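Local coordinates for sulfur oxygenase/reductase (Halothiobacillus neapolitanus, PDB 6QPA) that oxidises and disproportionates elemental sulfur with oxygen at a mononuclear non-haem iron site, at the interface of chains A and B. Coordinates in Å, arbitrary orientation; residue numbers count along the deposited sequence, not the author numbering. Chains: chain A/B, Sulfur oxygenase/reductase.

The interface of chains A and B. Residues chain A 133, 136-137, 139-140; chain B 135, 139, 143, 149-152.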
loop_
_atom_site.group_PDB
_atom_site.type_symbol
_atom_site.label_atom_id
_atom_site.label_comp_id
_atom_site.label_asym_id
_atom_site.label_seq_id
_atom_site.Cartn_x
_atom_site.Cartn_y
_atom_site.Cartn_z
ATOM N N THR A 133 -20.351 -49.908 5.167
ATOM C CA THR A 133 -21.363 -50.340 6.124
ATOM C C THR A 133 -22.024 -51.654 5.722
ATOM O O THR A 133 -22.765 -52.227 6.533
ATOM C CB THR A 133 -22.421 -49.241 6.337
ATOM O OG1 THR A 133 -22.961 -48.829 5.083
ATOM C CG2 THR A 133 -21.807 -48.028 7.042
ATOM N N PRO A 136 -19.680 -55.873 7.320
ATOM C CA PRO A 136 -19.976 -56.907 8.333
ATOM C C PRO A 136 -21.050 -57.883 7.890
ATOM O O PRO A 136 -20.920 -59.087 8.136
ATOM C CB PRO A 136 -20.380 -56.097 9.579
ATOM C CG PRO A 136 -19.643 -54.785 9.408
ATOM C CD PRO A 136 -19.737 -54.514 7.902
ATOM N N GLN A 137 -22.102 -57.417 7.220
ATOM C CA GLN A 137 -23.137 -58.353 6.788
ATOM C C GLN A 137 -22.641 -59.279 5.675
ATOM O O GLN A 137 -22.999 -60.470 5.638
ATOM C CB GLN A 137 -24.376 -57.590 6.343
ATOM C CG GLN A 137 -25.362 -58.471 5.642
ATOM C CD GLN A 137 -26.709 -57.812 5.486
ATOM O OE1 GLN A 137 -27.097 -57.437 4.388
ATOM N NE2 GLN A 137 -27.449 -57.706 6.584
ATOM N N LEU A 139 -19.603 -60.292 5.361
ATOM C CA LEU A 139 -18.785 -61.257 6.081
ATOM C C LEU A 139 -19.655 -62.318 6.750
ATOM O O LEU A 139 -19.430 -63.527 6.588
ATOM C CB LEU A 139 -17.932 -60.514 7.105
ATOM C CG LEU A 139 -16.778 -61.192 7.823
ATOM C CD1 LEU A 139 -15.757 -61.619 6.838
ATOM C CD2 LEU A 139 -16.172 -60.177 8.739
ATOM N N GLY A 140 -20.670 -61.880 7.497
ATOM C CA GLY A 140 -21.543 -62.832 8.166
ATOM C C GLY A 140 -22.257 -63.753 7.194
ATOM O O GLY A 140 -22.375 -64.959 7.438
ATOM N N VAL B 135 -18.736 -52.473 16.321
ATOM C CA VAL B 135 -19.008 -53.391 15.217
ATOM C C VAL B 135 -18.397 -54.779 15.431
ATOM O O VAL B 135 -19.085 -55.785 15.228
ATOM C CB VAL B 135 -18.509 -52.761 13.873
ATOM C CG1 VAL B 135 -18.534 -53.810 12.738
ATOM C CG2 VAL B 135 -19.403 -51.580 13.517
ATOM N N LEU B 139 -20.754 -58.025 15.495
ATOM C CA LEU B 139 -20.457 -59.172 14.644
ATOM C C LEU B 139 -20.325 -60.448 15.471
ATOM O O LEU B 139 -20.956 -61.469 15.169
ATOM C CB LEU B 139 -19.169 -58.900 13.872
ATOM C CG LEU B 139 -18.690 -59.804 12.745
ATOM C CD1 LEU B 139 -19.676 -59.853 11.619
ATOM C CD2 LEU B 139 -17.376 -59.259 12.237
ATOM N N PHE B 143 -22.944 -63.871 15.415
ATOM C CA PHE B 143 -22.569 -65.265 15.192
ATOM C C PHE B 143 -22.997 -66.134 16.363
ATOM O O PHE B 143 -23.534 -67.231 16.168
ATOM C CB PHE B 143 -21.061 -65.397 14.979
ATOM C CG PHE B 143 -20.578 -64.831 13.680
ATOM C CD1 PHE B 143 -21.468 -64.503 12.675
ATOM C CD2 PHE B 143 -19.229 -64.638 13.456
ATOM C CE1 PHE B 143 -21.017 -63.978 11.477
ATOM C CE2 PHE B 143 -18.775 -64.115 12.256
ATOM C CZ PHE B 143 -19.669 -63.785 11.271
ATOM N N VAL B 149 -25.884 -60.671 10.578
ATOM C CA VAL B 149 -25.221 -59.401 10.913
ATOM C C VAL B 149 -25.958 -58.258 10.220
ATOM O O VAL B 149 -26.196 -58.333 8.999
ATOM C CB VAL B 149 -23.753 -59.436 10.486
ATOM C CG1 VAL B 149 -23.063 -58.118 10.860
ATOM C CG2 VAL B 149 -23.047 -60.617 11.117
ATOM N N PRO B 150 -26.321 -57.184 10.915
ATOM C CA PRO B 150 -27.062 -56.105 10.256
ATOM C C PRO B 150 -26.157 -55.237 9.383
ATOM O O PRO B 150 -24.931 -55.261 9.484
ATOM C CB PRO B 150 -27.622 -55.295 11.433
ATOM C CG PRO B 150 -26.612 -55.496 12.513
ATOM C CD PRO B 150 -26.157 -56.939 12.359
ATOM N N LYS B 151 -26.797 -54.433 8.527
ATOM C CA LYS B 151 -26.110 -53.260 8.006
ATOM C C LYS B 151 -25.697 -52.378 9.181
ATOM O O LYS B 151 -26.381 -52.317 10.201
ATOM C CB LYS B 151 -27.023 -52.459 7.073
ATOM C CG LYS B 151 -27.516 -53.264 5.853
ATOM C CD LYS B 151 -26.329 -53.839 5.059
ATOM C CE LYS B 151 -26.808 -54.329 3.675
ATOM N NZ LYS B 151 -27.015 -53.128 2.801
ATOM N N VAL B 152 -24.571 -51.695 9.040
ATOM C CA VAL B 152 -24.048 -50.856 10.107
ATOM C C VAL B 152 -24.710 -49.486 9.997
ATOM O O VAL B 152 -24.487 -48.753 9.023
ATOM C CB VAL B 152 -22.526 -50.737 10.024
ATOM C CG1 VAL B 152 -22.028 -49.811 11.132
ATOM C CG2 VAL B 152 -21.863 -52.152 10.080
HETATM O O HOH W 1 -23.043 -54.683 7.559
#
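The first half of helix 135-144 of chain A, with the 3-10 turn 132-134 before it, lies against the B:Val149 to B:Val152 segment and the same helix of chain B. The A:Gln137 side chain runs across this segment. Its CG is anti to the backbone N (chi1 169°), and the chain stays extended beyond it. A:Gln137 CB lies 3.3 Å from B:Val149 O, and CG also passes close to that oxygen. CD, the amide carbon, sits between B:Val149 O and B:Lys151 CE. At the tip, amide nitrogen A:Gln137 NE2 donates a hydrogen bond of 2.8 Å to B:Val149 O. The bond is nearly straight, 168° at H, and lies close to the amide plane, which should fix the rotation of the amide. On the other branch, OE1 faces the CE methylene of the bent B:Lys151 chain, which crosses A:Gln137 obliquely. Farther along, B:Val152 N donates to A:Thr133 O at 3.1 Å, in the carbonyl plane and on a lone pair. A water bridges A:Thr133 O to A:Gln137 N and B:Pro150 O. The A:Pro136 ring packs by CG against B:Val152 CG2 at 3.5 Å and B:Val135 CG1 at 3.6 Å, while its CB meets B:Val149 CG1. A:Leu139 and B:Leu139 cross at about a right angle, with A:Leu139 CD2 3.8 Å from B:Leu139 CD2. This patch is part of a chain contact in the deposited 24-subunit assembly, and probably helps hold neighbouring subunits together.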